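Local coordinates for ferric uptake regulation protein (Vibrio cholerae, PDB 2W57) that probably acts as an iron-responsive repressor of transcription that binds DNA as a dimer, at residues L23-Q28 and K41-L46; H33-E38 and G75-F80; Q85-H90 and E101-V106; D89-L94 and L127-K132. All coordinates share one frame; numbering follows the deposited sequence.

Interaction 1: L23-Q28 and K41-L46; sequences LEVLQQ and KKLIDL
Two helices of the N-terminal winged-helix domain, the DNA-binding part of Fur proteins, meet here through a small apolar contact. Helix 17-26 brings Val25 and helix 36-45 answers with Leu43, followed one turn later by Leu46, just past the end of the helix. The backbones stay well apart, with Val25 CA and Leu43 CA 7.8 Å from each other, so side chains alone bridge the gap.

The well-packed part turns on Val25. CG1 lies anti to the backbone N (chi1 167°), which places CG2 beside that N and aims it at the other helix. Leu43 leaves its helix along one flank, but with CG beside its own N (chi1 -75°) the CD2 branch swings back to cross the valine obliquely. Both residues are buried: Leu39, from the preceding turn of helix 36-45, and Cys31 also touch Val25, while Leu43 leans on Val55 of helix 52-64.

The other side is looser and opens to solvent. Lys42 stands farther off, its CB and CG both about 4.5 Å from Val25 CG1. Gln28, where the chain has already left the helix, lays its side chain near Leu46 without close packing. Leu46 itself is exposed, although its backbone is still tied into the last turn by a bond from Leu46 N to Lys42 O, 2.8 Å. Its CD1 nevertheless turns inward, so a single methyl, Val25 CG2, sits 3.8 Å from Leu43 CD2 and equally 3.8 Å from Leu46 CD1.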
loop_
_atom_site.group_PDB
_atom_site.type_symbol
_atom_site.label_atom_id
_atom_site.label_comp_id
_atom_site.label_asym_id
_atom_site.label_seq_id
_atom_site.Cartn_x
_atom_site.Cartn_y
_atom_site.Cartn_z
ATOM N N LEU A 23 -9.098 12.692 16.871
ATOM C CA LEU A 23 -8.112 13.682 16.441
ATOM C C LEU A 23 -7.094 13.954 17.556
ATOM O O LEU A 23 -5.887 13.941 17.318
ATOM C CB LEU A 23 -8.797 14.973 15.979
ATOM C CG LEU A 23 -7.955 16.151 15.473
ATOM C CD1 LEU A 23 -7.087 15.757 14.280
ATOM C CD2 LEU A 23 -8.872 17.314 15.107
ATOM N N GLU A 24 -7.594 14.201 18.764
ATOM C CA GLU A 24 -6.775 14.249 19.967
ATOM C C GLU A 24 -5.697 13.154 19.938
ATOM O O GLU A 24 -4.508 13.440 20.073
ATOM C CB GLU A 24 -7.684 14.042 21.170
ATOM C CG GLU A 24 -7.180 14.540 22.504
ATOM C CD GLU A 24 -8.348 14.901 23.438
ATOM O OE1 GLU A 24 -8.126 15.100 24.669
ATOM O OE2 GLU A 24 -9.500 14.991 22.933
ATOM N N VAL A 25 -6.106 11.903 19.738
ATOM C CA VAL A 25 -5.142 10.814 19.731
ATOM C C VAL A 25 -4.122 10.991 18.631
ATOM O O VAL A 25 -2.921 10.826 18.872
ATOM C CB VAL A 25 -5.799 9.417 19.632
ATOM C CG1 VAL A 25 -4.750 8.356 19.300
ATOM C CG2 VAL A 25 -6.516 9.064 20.946
ATOM N N LEU A 26 -4.592 11.352 17.438
ATOM C CA LEU A 26 -3.717 11.505 16.276
ATOM C C LEU A 26 -2.605 12.528 16.492
ATOM O O LEU A 26 -1.543 12.435 15.873
ATOM C CB LEU A 26 -4.535 11.836 15.027
ATOM C CG LEU A 26 -5.229 10.618 14.404
ATOM C CD1 LEU A 26 -6.280 11.024 13.398
ATOM C CD2 LEU A 26 -4.203 9.690 13.791
ATOM N N GLN A 27 -2.850 13.470 17.402
ATOM C CA GLN A 27 -1.902 14.538 17.722
ATOM C C GLN A 27 -0.829 14.182 18.749
ATOM O O GLN A 27 0.118 14.939 18.916
ATOM C CB GLN A 27 -2.653 15.777 18.195
ATOM C CG GLN A 27 -3.266 16.564 17.074
ATOM C CD GLN A 27 -4.464 17.343 17.534
ATOM O OE1 GLN A 27 -5.113 16.983 18.509
ATOM N NE2 GLN A 27 -4.778 18.410 16.829
ATOM N N GLN A 28 -0.981 13.050 19.434
ATOM C CA GLN A 28 -0.021 12.629 20.457
ATOM C C GLN A 28 1.311 12.252 19.794
ATOM O O GLN A 28 1.325 11.517 18.810
ATOM C CB GLN A 28 -0.576 11.476 21.301
ATOM C CG GLN A 28 -1.706 11.862 22.299
ATOM C CD GLN A 28 -2.453 10.631 22.867
ATOM O OE1 GLN A 28 -2.097 9.479 22.575
ATOM N NE2 GLN A 28 -3.495 10.877 23.679
ATOM N N LYS A 41 -7.298 0.618 20.009
ATOM C CA LYS A 41 -6.716 0.122 21.271
ATOM C C LYS A 41 -6.292 1.220 22.253
ATOM O O LYS A 41 -6.447 1.054 23.461
ATOM C CB LYS A 41 -5.550 -0.838 21.018
ATOM C CG LYS A 41 -5.962 -2.325 20.988
ATOM C CD LYS A 41 -4.804 -3.236 20.561
ATOM C CE LYS A 41 -4.729 -3.352 19.053
ATOM N NZ LYS A 41 -3.313 -3.371 18.553
ATOM N N LYS A 42 -5.754 2.321 21.730
ATOM C CA LYS A 42 -5.365 3.480 22.524
ATOM C C LYS A 42 -6.605 4.048 23.211
ATOM O O LYS A 42 -6.623 4.251 24.420
ATOM C CB LYS A 42 -4.770 4.552 21.614
ATOM C CG LYS A 42 -3.456 5.119 22.094
ATOM C CD LYS A 42 -2.284 4.314 21.498
ATOM C CE LYS A 42 -0.912 4.847 21.954
ATOM N NZ LYS A 42 0.141 4.445 20.975
ATOM N N LEU A 43 -7.652 4.255 22.420
ATOM C CA LEU A 43 -8.935 4.732 22.897
ATOM C C LEU A 43 -9.517 3.847 23.996
ATOM O O LEU A 43 -10.102 4.376 24.952
ATOM C CB LEU A 43 -9.915 4.872 21.724
ATOM C CG LEU A 43 -9.673 6.086 20.820
ATOM C CD1 LEU A 43 -10.561 6.015 19.591
ATOM C CD2 LEU A 43 -9.892 7.425 21.558
ATOM N N ILE A 44 -9.347 2.521 23.877
ATOM C CA ILE A 44 -9.802 1.597 24.925
ATOM C C ILE A 44 -9.061 1.877 26.237
ATOM O O ILE A 44 -9.694 2.000 27.295
ATOM C CB ILE A 44 -9.678 0.081 24.543
ATOM C CG1 ILE A 44 -10.597 -0.290 23.358
ATOM C CG2 ILE A 44 -9.972 -0.815 25.749
ATOM C CD1 ILE A 44 -12.153 -0.117 23.618
ATOM N N ASP A 45 -7.735 1.991 26.144
ATOM C CA ASP A 45 -6.859 2.304 27.269
ATOM C C ASP A 45 -7.167 3.666 27.843
ATOM O O ASP A 45 -6.901 3.914 29.008
ATOM C CB ASP A 45 -5.398 2.305 26.832
ATOM C CG ASP A 45 -4.844 0.914 26.621
ATOM O OD1 ASP A 45 -5.361 -0.055 27.222
ATOM O OD2 ASP A 45 -3.864 0.795 25.856
ATOM N N LEU A 46 -7.720 4.550 27.019
ATOM C CA LEU A 46 -8.114 5.881 27.481
ATOM C C LEU A 46 -9.520 5.908 28.121
ATOM O O LEU A 46 -10.018 6.961 28.480
ATOM C CB LEU A 46 -7.947 6.923 26.356
ATOM C CG LEU A 46 -6.498 7.258 25.938
ATOM C CD1 LEU A 46 -6.449 7.997 24.619
ATOM C CD2 LEU A 46 -5.724 8.048 26.990
#

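Interaction 2: H33-E38 and G75-F80; sequences HISAEE and GGKSVF. With ZN (zinc ion), chain D.
A short antiparallel pairing joins the segment leading into helix 36-45 to strand 78-82. Ile34 and Phe80 form a hydrogen-bonded pair: Ile34 N gives to Phe80 O at 2.8 Å in the carbonyl plane, and Phe80 N returns a bond to Ile34 O at 2.6 Å, arriving above that carbonyl's plane.

Phe80 can be traced outward from this pair. CB lies 3.6 Å from Ile34 O, and CG, set beside its own backbone N (chi1 -60°), continues past the same oxygen. CD2 comes 3.5 Å from Ile34 O, and that oxygen lies at the ring edge, in its plane. CE2 reaches on to Ala36, 4.1 Å from its N, with the Ala36 methyl a little farther off. Water 1 also lies at this edge, accepting from Ala36 N and donating to Ser78 O, so it carries the link on where the strand gives way to helix.

The helix starts with a capping box. Glu38 N donates to Ser35 OG at 3.1 Å, while Ser35 N gives an almost straight bond (176°) to Glu38 OE1 at 2.9 Å. The other carboxylate oxygen, Glu38 OE2, uses its syn lone pair for a salt bridge with Lys77 NZ at 3.1 Å; the extended lysine crosses the glutamate at about a right angle.

At the other end His33 NE2 binds zinc together with Glu81, His88 and His90. Strand 78-82 lies between 34-35 and 68-72 in the small sheet of the winged helix, and Phe80 and Ala36 both pack on Leu59 of helix 52-64.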
loop_
_atom_site.group_PDB
_atom_site.type_symbol
_atom_site.label_atom_id
_atom_site.label_comp_id
_atom_site.label_asym_id
_atom_site.label_seq_id
_atom_site.Cartn_x
_atom_site.Cartn_y
_atom_site.Cartn_z
ATOM N N HIS A 33 2.286 7.836 13.418
ATOM C CA HIS A 33 1.927 6.874 12.372
ATOM C C HIS A 33 1.128 5.768 13.039
ATOM O O HIS A 33 1.624 5.129 13.955
ATOM C CB HIS A 33 3.173 6.246 11.749
ATOM C CG HIS A 33 3.940 7.160 10.844
ATOM N ND1 HIS A 33 4.895 8.038 11.309
ATOM C CD2 HIS A 33 3.914 7.311 9.499
ATOM C CE1 HIS A 33 5.407 8.704 10.291
ATOM N NE2 HIS A 33 4.829 8.283 9.182
ATOM N N ILE A 34 -0.097 5.513 12.602
ATOM C CA ILE A 34 -0.962 4.643 13.397
ATOM C C ILE A 34 -2.038 3.960 12.557
ATOM O O ILE A 34 -2.623 4.573 11.674
ATOM C CB ILE A 34 -1.587 5.428 14.600
ATOM C CG1 ILE A 34 -2.120 4.474 15.675
ATOM C CG2 ILE A 34 -2.653 6.438 14.138
ATOM C CD1 ILE A 34 -2.346 5.148 17.021
ATOM N N SER A 35 -2.274 2.682 12.827
ATOM C CA SER A 35 -3.345 1.960 12.170
ATOM C C SER A 35 -4.649 2.232 12.891
ATOM O O SER A 35 -4.641 2.643 14.053
ATOM C CB SER A 35 -3.057 0.469 12.178
ATOM O OG SER A 35 -2.998 -0.004 13.500
ATOM N N ALA A 36 -5.764 2.000 12.206
ATOM C CA ALA A 36 -7.087 2.048 12.832
ATOM C C ALA A 36 -7.205 1.155 14.087
ATOM O O ALA A 36 -7.906 1.503 15.028
ATOM C CB ALA A 36 -8.155 1.674 11.818
ATOM N N GLU A 37 -6.511 0.019 14.094
ATOM C CA GLU A 37 -6.581 -0.935 15.208
ATOM C C GLU A 37 -5.842 -0.382 16.409
ATOM O O GLU A 37 -6.341 -0.412 17.533
ATOM C CB GLU A 37 -5.990 -2.288 14.820
ATOM C CG GLU A 37 -6.771 -3.043 13.733
ATOM C CD GLU A 37 -6.568 -2.512 12.288
ATOM O OE1 GLU A 37 -5.598 -1.756 12.001
ATOM O OE2 GLU A 37 -7.409 -2.868 11.427
ATOM N N GLU A 38 -4.650 0.146 16.155
ATOM C CA GLU A 38 -3.812 0.658 17.220
ATOM C C GLU A 38 -4.521 1.845 17.836
ATOM O O GLU A 38 -4.580 1.966 19.063
ATOM C CB GLU A 38 -2.426 1.040 16.696
ATOM C CG GLU A 38 -1.523 -0.141 16.348
ATOM C CD GLU A 38 -0.502 0.180 15.234
ATOM O OE1 GLU A 38 -0.518 1.306 14.665
ATOM O OE2 GLU A 38 0.313 -0.714 14.900
ATOM N N GLY A 75 1.274 -5.926 2.711
ATOM C CA GLY A 75 0.138 -6.833 2.852
ATOM C C GLY A 75 -0.776 -6.648 4.059
ATOM O O GLY A 75 -0.671 -7.395 5.028
ATOM N N GLY A 76 -1.669 -5.664 3.997
ATOM C CA GLY A 76 -2.770 -5.585 4.946
ATOM C C GLY A 76 -2.910 -4.254 5.645
ATOM O O GLY A 76 -3.884 -3.542 5.434
ATOM N N LYS A 77 -1.923 -3.919 6.467
ATOM C CA LYS A 77 -1.965 -2.747 7.336
ATOM C C LYS A 77 -2.089 -1.397 6.600
ATOM O O LYS A 77 -1.266 -1.070 5.745
ATOM C CB LYS A 77 -0.713 -2.747 8.208
ATOM C CG LYS A 77 -0.788 -1.920 9.474
ATOM C CD LYS A 77 0.493 -2.129 10.258
ATOM C CE LYS A 77 0.326 -1.770 11.711
ATOM N NZ LYS A 77 1.593 -2.046 12.445
ATOM N N SER A 78 -3.135 -0.638 6.942
ATOM C CA SER A 78 -3.214 0.793 6.654
ATOM C C SER A 78 -2.800 1.548 7.897
ATOM O O SER A 78 -3.317 1.291 8.981
ATOM C CB SER A 78 -4.639 1.227 6.321
ATOM O OG SER A 78 -5.198 0.469 5.272
ATOM N N VAL A 79 -1.867 2.479 7.743
ATOM C CA VAL A 79 -1.512 3.396 8.821
ATOM C C VAL A 79 -1.825 4.825 8.396
ATOM O O VAL A 79 -1.764 5.182 7.205
ATOM C CB VAL A 79 -0.023 3.262 9.285
ATOM C CG1 VAL A 79 0.238 1.889 9.893
ATOM C CG2 VAL A 79 0.935 3.503 8.148
ATOM N N PHE A 80 -2.164 5.639 9.383
ATOM C CA PHE A 80 -2.565 7.001 9.157
ATOM C C PHE A 80 -1.608 7.940 9.884
ATOM O O PHE A 80 -0.917 7.545 10.821
ATOM C CB PHE A 80 -3.998 7.205 9.651
ATOM C CG PHE A 80 -5.024 6.313 8.972
ATOM C CD1 PHE A 80 -5.844 6.817 7.968
ATOM C CD2 PHE A 80 -5.183 4.977 9.359
ATOM C CE1 PHE A 80 -6.802 6.015 7.353
ATOM C CE2 PHE A 80 -6.130 4.159 8.745
ATOM C CZ PHE A 80 -6.943 4.678 7.734
HETATM ZN ZN ZN D . 4.701 9.453 7.392
HETATM O O HOH W 1 -5.865 0.507 9.586
#

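Interaction 3: Q85-H90 and E101-V106. With ZN (zinc ion), chain D; ZN (zinc ion), chain C.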
loop_
_atom_site.group_PDB
_atom_site.type_symbol
_atom_site.label_atom_id
_atom_site.label_comp_id
_atom_site.label_asym_id
_atom_site.label_seq_id
_atom_site.Cartn_x
_atom_site.Cartn_y
_atom_site.Cartn_z
ATOM N N GLN A 85 2.929 19.316 4.333
ATOM C CA GLN A 85 3.592 19.587 3.049
ATOM C C GLN A 85 4.991 18.948 3.008
ATOM O O GLN A 85 5.470 18.554 1.936
ATOM C CB GLN A 85 3.714 21.091 2.806
ATOM C CG GLN A 85 2.419 21.909 3.001
ATOM C CD GLN A 85 2.670 23.433 3.019
ATOM O OE1 GLN A 85 3.685 23.923 2.500
ATOM N NE2 GLN A 85 1.739 24.183 3.618
ATOM N N HIS A 86 5.629 18.837 4.176
ATOM C CA HIS A 86 6.955 18.215 4.314
ATOM C C HIS A 86 6.956 16.729 3.944
ATOM O O HIS A 86 6.496 15.863 4.705
ATOM C CB HIS A 86 7.524 18.417 5.722
ATOM C CG HIS A 86 7.320 19.801 6.268
ATOM N ND1 HIS A 86 7.769 20.936 5.619
ATOM C CD2 HIS A 86 6.720 20.231 7.406
ATOM C CE1 HIS A 86 7.447 22.003 6.329
ATOM N NE2 HIS A 86 6.814 21.605 7.419
ATOM N N HIS A 87 7.486 16.466 2.754
ATOM C CA HIS A 87 7.594 15.136 2.182
ATOM C C HIS A 87 8.528 14.237 2.982
ATOM O O HIS A 87 9.633 14.643 3.343
ATOM C CB HIS A 87 8.109 15.247 0.743
ATOM C CG HIS A 87 8.407 13.927 0.105
ATOM N ND1 HIS A 87 7.440 13.176 -0.531
ATOM C CD2 HIS A 87 9.560 13.222 0.008
ATOM C CE1 HIS A 87 7.985 12.063 -0.991
ATOM N NE2 HIS A 87 9.270 12.066 -0.677
ATOM N N HIS A 88 8.079 13.010 3.249
ATOM C CA HIS A 88 8.976 11.960 3.731
ATOM C C HIS A 88 8.632 10.564 3.157
ATOM O O HIS A 88 7.581 10.354 2.539
ATOM C CB HIS A 88 9.074 11.963 5.268
ATOM C CG HIS A 88 7.764 11.751 5.964
ATOM N ND1 HIS A 88 6.802 12.733 6.063
ATOM C CD2 HIS A 88 7.267 10.673 6.612
ATOM C CE1 HIS A 88 5.765 12.268 6.735
ATOM N NE2 HIS A 88 6.023 11.021 7.082
ATOM N N ASP A 89 9.561 9.634 3.338
ATOM C CA ASP A 89 9.349 8.239 3.002
ATOM C C ASP A 89 9.479 7.441 4.280
ATOM O O ASP A 89 9.725 8.021 5.337
ATOM C CB ASP A 89 10.350 7.798 1.946
ATOM C CG ASP A 89 10.187 8.572 0.676
ATOM O OD1 ASP A 89 9.046 8.610 0.164
ATOM O OD2 ASP A 89 11.177 9.168 0.206
ATOM N N HIS A 90 9.297 6.127 4.203
ATOM C CA HIS A 90 9.121 5.357 5.424
ATOM C C HIS A 90 9.967 4.119 5.487
ATOM O O HIS A 90 10.076 3.365 4.531
ATOM C CB HIS A 90 7.645 5.003 5.645
ATOM C CG HIS A 90 6.714 6.169 5.505
ATOM N ND1 HIS A 90 6.301 6.649 4.277
ATOM C CD2 HIS A 90 6.116 6.951 6.435
ATOM C CE1 HIS A 90 5.493 7.680 4.460
ATOM N NE2 HIS A 90 5.359 7.880 5.760
ATOM N N GLU A 101 10.820 8.025 9.558
ATOM C CA GLU A 101 10.688 8.898 8.400
ATOM C C GLU A 101 12.075 9.251 7.906
ATOM O O GLU A 101 12.977 9.469 8.712
ATOM C CB GLU A 101 9.979 10.197 8.776
ATOM C CG GLU A 101 8.689 10.025 9.537
ATOM C CD GLU A 101 8.006 11.344 9.793
ATOM O OE1 GLU A 101 8.694 12.381 9.752
ATOM O OE2 GLU A 101 6.783 11.355 10.041
ATOM N N PHE A 102 12.250 9.312 6.590
ATOM C CA PHE A 102 13.495 9.805 6.008
ATOM C C PHE A 102 13.219 10.526 4.699
ATOM O O PHE A 102 12.154 10.362 4.102
ATOM C CB PHE A 102 14.513 8.669 5.810
ATOM C CG PHE A 102 14.139 7.687 4.724
ATOM C CD1 PHE A 102 13.303 6.604 4.998
ATOM C CD2 PHE A 102 14.630 7.841 3.429
ATOM C CE1 PHE A 102 12.956 5.693 4.000
ATOM C CE2 PHE A 102 14.288 6.936 2.426
ATOM C CZ PHE A 102 13.445 5.859 2.717
ATOM N N SER A 103 14.183 11.331 4.270
ATOM C CA SER A 103 14.113 12.013 2.987
ATOM C C SER A 103 15.518 12.169 2.406
ATOM O O SER A 103 16.203 13.149 2.668
ATOM C CB SER A 103 13.418 13.372 3.134
ATOM O OG SER A 103 13.219 13.976 1.864
ATOM N N ASP A 104 15.931 11.187 1.616
ATOM C CA ASP A 104 17.257 11.141 1.039
ATOM C C ASP A 104 17.300 11.919 -0.273
ATOM O O ASP A 104 16.462 11.703 -1.149
ATOM C CB ASP A 104 17.639 9.688 0.793
ATOM C CG ASP A 104 19.102 9.518 0.445
ATOM O OD1 ASP A 104 19.961 9.787 1.324
ATOM O OD2 ASP A 104 19.391 9.103 -0.702
ATOM N N ASP A 105 18.282 12.814 -0.403
ATOM C CA ASP A 105 18.471 13.639 -1.610
ATOM C C ASP A 105 18.846 12.827 -2.847
ATOM O O ASP A 105 18.391 13.121 -3.958
ATOM C CB ASP A 105 19.567 14.680 -1.373
ATOM C CG ASP A 105 19.306 15.522 -0.152
ATOM O OD1 ASP A 105 18.216 16.135 -0.081
ATOM O OD2 ASP A 105 20.189 15.569 0.737
ATOM N N VAL A 106 19.699 11.826 -2.648
ATOM C CA VAL A 106 20.210 11.031 -3.757
ATOM C C VAL A 106 19.066 10.204 -4.363
ATOM O O VAL A 106 18.858 10.213 -5.588
ATOM C CB VAL A 106 21.415 10.139 -3.330
ATOM C CG1 VAL A 106 21.876 9.271 -4.484
ATOM C CG2 VAL A 106 22.585 10.998 -2.807
HETATM ZN ZN ZN D . 4.701 9.453 7.392
HETATM ZN ZN ZN C . 10.623 10.337 -1.254
HETATM O O HOH W 2 13.830 9.482 -0.211
#
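Asp89 and Phe102 form a hydrogen-bonded pair of the hairpin made by strands 89-93 and 99-102. Asp89 N points nearly along the C=O axis of Phe102, at 2.8 Å from Phe102 O, while Phe102 N reaches Asp89 O at 3.1 Å from above the carbonyl plane. Asp89 CB sits over one face of the Phe102 ring, a CH-pi contact one bond short of the carboxylate carbon.

Asp89 OD2 is doubly used, binding one zinc at 1.9 Å and accepting from water 2 at 2.7 Å. That water in turn accepts from Asp104 N. His87 NE2 binds the same ion at 2.3 Å, and Glu108 and His125 complete the site.

His88 NE2 is spent on the other zinc, at 2.1 Å, beside His90 NE2, Glu81 and His33. Its ND1 gives only a weak bond to His86 O, in the plane of the ring. Over one face of this imidazole stacks the carboxylate of Glu101, the planes 28° apart. Glu101 OE2 comes 3.1 Å from His88 NE2, but with the nitrogen's lone pair on the metal there is no hydrogen to share.

Successive residues thus feed alternate zincs, His87 and Asp89 one, His88 and His90 the other. The Glu101 contact is accordingly one of stacking and charge, and its negative carboxylate would be expected to favour the positive metal-imidazole group beneath it.

Interaction 4: D89-L94 and L127-K132; sequences DHLVCL and LYLYGK. With ZN (zinc ion), chain C; ZN (zinc ion), chain D.
The imidazole of His90 and the phenol ring of Tyr128 project side by side from neighbouring strands, their planes 20° apart but so far slid, with ring centroids 5.4 Å from each other, that they barely overlap. His90 ND1 and Tyr128 CE1 make the closest approach, 3.6 Å. Water 3 lies in plane at the His90 edge and, seen from the tyrosine, over one face toward its rim; it accepts from His90 ND1 at 3.1 Å and also from Leu127 N. The Tyr128 hydroxyl is hydrogen-bonded to His71, whose ring meets His90 edge to face. Two residues on, Val92 runs alongside Tyr130, its CB 3.7 Å from Tyr130 CD1, and Leu94 crosses the same tyrosine at about a right angle.

Beneath these groups the strands run parallel, in register from His90 with Tyr128 to Cys93 with Gly131. His90 O takes Leu129 N at 2.8 Å, Val92 N gives to Leu129 O at 2.6 Å, and Gly131 N to Val92 O and Leu94 N to Gly131 O carry the ladder to its end. On the face opposite the tyrosines, Leu91 CD1 rests 3.6 Å from Leu129 CB, and Cys93 turns the same way, its SG in a disulfide with Cys133. The other edge of 127-132 pairs antiparallel with a strand of the second subunit, continuing the sheet through the dimer.

With NE2 bound to zinc, a neutral His90 would carry its hydrogen on ND1, which fits water 3 accepting there; the zinc at NE2 and the water at ND1 hold the ring at both nitrogens.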
loop_
_atom_site.group_PDB
_atom_site.type_symbol
_atom_site.label_atom_id
_atom_site.label_comp_id
_atom_site.label_asym_id
_atom_site.label_seq_id
_atom_site.Cartn_x
_atom_site.Cartn_y
_atom_site.Cartn_z
ATOM N N ASP A 89 9.561 9.634 3.338
ATOM C CA ASP A 89 9.349 8.239 3.002
ATOM C C ASP A 89 9.479 7.441 4.280
ATOM O O ASP A 89 9.725 8.021 5.337
ATOM C CB ASP A 89 10.350 7.798 1.946
ATOM C CG ASP A 89 10.187 8.572 0.676
ATOM O OD1 ASP A 89 9.046 8.610 0.164
ATOM O OD2 ASP A 89 11.177 9.168 0.206
ATOM N N HIS A 90 9.297 6.127 4.203
ATOM C CA HIS A 90 9.121 5.357 5.424
ATOM C C HIS A 90 9.967 4.119 5.487
ATOM O O HIS A 90 10.076 3.365 4.531
ATOM C CB HIS A 90 7.645 5.003 5.645
ATOM C CG HIS A 90 6.714 6.169 5.505
ATOM N ND1 HIS A 90 6.301 6.649 4.277
ATOM C CD2 HIS A 90 6.116 6.951 6.435
ATOM C CE1 HIS A 90 5.493 7.680 4.460
ATOM N NE2 HIS A 90 5.359 7.880 5.760
ATOM N N LEU A 91 10.573 3.934 6.641
ATOM C CA LEU A 91 11.306 2.735 6.952
ATOM C C LEU A 91 10.507 2.083 8.067
ATOM O O LEU A 91 10.175 2.726 9.054
ATOM C CB LEU A 91 12.723 3.112 7.387
ATOM C CG LEU A 91 13.723 2.102 7.943
ATOM C CD1 LEU A 91 14.180 1.132 6.879
ATOM C CD2 LEU A 91 14.912 2.864 8.526
ATOM N N VAL A 92 10.159 0.820 7.896
ATOM C CA VAL A 92 9.226 0.179 8.799
ATOM C C VAL A 92 9.871 -1.051 9.422
ATOM O O VAL A 92 10.420 -1.898 8.702
ATOM C CB VAL A 92 7.947 -0.206 8.037
ATOM C CG1 VAL A 92 6.919 -0.849 8.946
ATOM C CG2 VAL A 92 7.370 1.019 7.349
ATOM N N CYS A 93 9.833 -1.131 10.758
ATOM C CA CYS A 93 10.286 -2.325 11.482
ATOM C C CYS A 93 9.156 -3.323 11.472
ATOM O O CYS A 93 8.017 -2.993 11.816
ATOM C CB CYS A 93 10.665 -2.042 12.937
ATOM S SG CYS A 93 11.991 -0.847 13.214
ATOM N N LEU A 94 9.492 -4.555 11.096
ATOM C CA LEU A 94 8.516 -5.630 10.979
ATOM C C LEU A 94 8.197 -6.321 12.319
ATOM O O LEU A 94 7.450 -7.312 12.358
ATOM C CB LEU A 94 8.988 -6.645 9.923
ATOM C CG LEU A 94 8.907 -6.202 8.453
ATOM C CD1 LEU A 94 9.309 -7.346 7.510
ATOM C CD2 LEU A 94 7.513 -5.649 8.089
ATOM N N LEU A 127 7.608 5.325 -1.260
ATOM C CA LEU A 127 8.716 4.409 -0.964
ATOM C C LEU A 127 8.622 3.879 0.458
ATOM O O LEU A 127 8.545 4.661 1.406
ATOM C CB LEU A 127 10.073 5.087 -1.220
ATOM C CG LEU A 127 11.380 4.481 -0.711
ATOM C CD1 LEU A 127 11.690 3.162 -1.382
ATOM C CD2 LEU A 127 12.528 5.457 -0.912
ATOM N N TYR A 128 8.618 2.548 0.581
ATOM C CA TYR A 128 8.504 1.861 1.866
ATOM C C TYR A 128 9.615 0.838 2.004
ATOM O O TYR A 128 9.732 -0.074 1.190
ATOM C CB TYR A 128 7.142 1.163 2.006
ATOM C CG TYR A 128 5.976 2.110 1.952
ATOM C CD1 TYR A 128 5.634 2.884 3.054
ATOM C CD2 TYR A 128 5.234 2.260 0.788
ATOM C CE1 TYR A 128 4.573 3.787 2.994
ATOM C CE2 TYR A 128 4.173 3.156 0.717
ATOM C CZ TYR A 128 3.848 3.915 1.819
ATOM O OH TYR A 128 2.792 4.801 1.754
ATOM N N LEU A 129 10.439 0.999 3.029
ATOM C CA LEU A 129 11.482 0.032 3.315
ATOM C C LEU A 129 11.044 -0.779 4.520
ATOM O O LEU A 129 10.636 -0.209 5.534
ATOM C CB LEU A 129 12.812 0.745 3.588
ATOM C CG LEU A 129 13.274 1.768 2.547
ATOM C CD1 LEU A 129 14.583 2.442 2.957
ATOM C CD2 LEU A 129 13.407 1.141 1.165
ATOM N N TYR A 130 11.096 -2.099 4.421
ATOM C CA TYR A 130 10.711 -2.933 5.558
ATOM C C TYR A 130 11.905 -3.746 6.059
ATOM O O TYR A 130 12.673 -4.268 5.257
ATOM C CB TYR A 130 9.546 -3.856 5.195
ATOM C CG TYR A 130 8.339 -3.171 4.575
ATOM C CD1 TYR A 130 7.295 -2.708 5.373
ATOM C CD2 TYR A 130 8.223 -3.017 3.189
ATOM C CE1 TYR A 130 6.175 -2.103 4.823
ATOM C CE2 TYR A 130 7.105 -2.408 2.628
ATOM C CZ TYR A 130 6.082 -1.955 3.457
ATOM O OH TYR A 130 4.966 -1.343 2.933
ATOM N N GLY A 131 12.062 -3.842 7.380
ATOM C CA GLY A 131 13.124 -4.669 7.972
ATOM C C GLY A 131 12.933 -5.070 9.431
ATOM O O GLY A 131 12.029 -4.558 10.108
ATOM N N LYS A 132 13.785 -5.985 9.916
ATOM C CA LYS A 132 13.777 -6.426 11.328
ATOM C C LYS A 132 14.549 -5.453 12.224
ATOM O O LYS A 132 15.694 -5.096 11.926
ATOM C CB LYS A 132 14.375 -7.842 11.497
ATOM C CG LYS A 132 13.666 -8.982 10.743
ATOM C CD LYS A 132 12.381 -9.437 11.442
ATOM C CE LYS A 132 11.419 -10.133 10.465
ATOM N NZ LYS A 132 10.033 -10.267 11.024
HETATM ZN ZN ZN C . 10.623 10.337 -1.254
HETATM ZN ZN ZN D . 4.701 9.453 7.392
HETATM O O HOH W 3 6.421 6.844 1.168
#

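Along the chain interactions 1 and 2 interlace and belong to the winged helix, sharing helix 36-45; their centres are 14 Å apart, and Leu26 CD2 touches Ile34 CG2 at 3.6 Å. Interactions 3 and 4 come later, in the dimerisation part, start from the same strand 89-93 and share one mixed sheet, with centres 13 Å apart; both reach the second subunit. Interactions 1 and 3 lie on opposite sides of the chain's centre, their own centres 26 Å apart. Interaction 2 connects the halves, because its His33 binds the same zinc as His88 and His90. That site therefore ties DNA-binding and dimerisation parts together, consistent with metal setting their relative orientation.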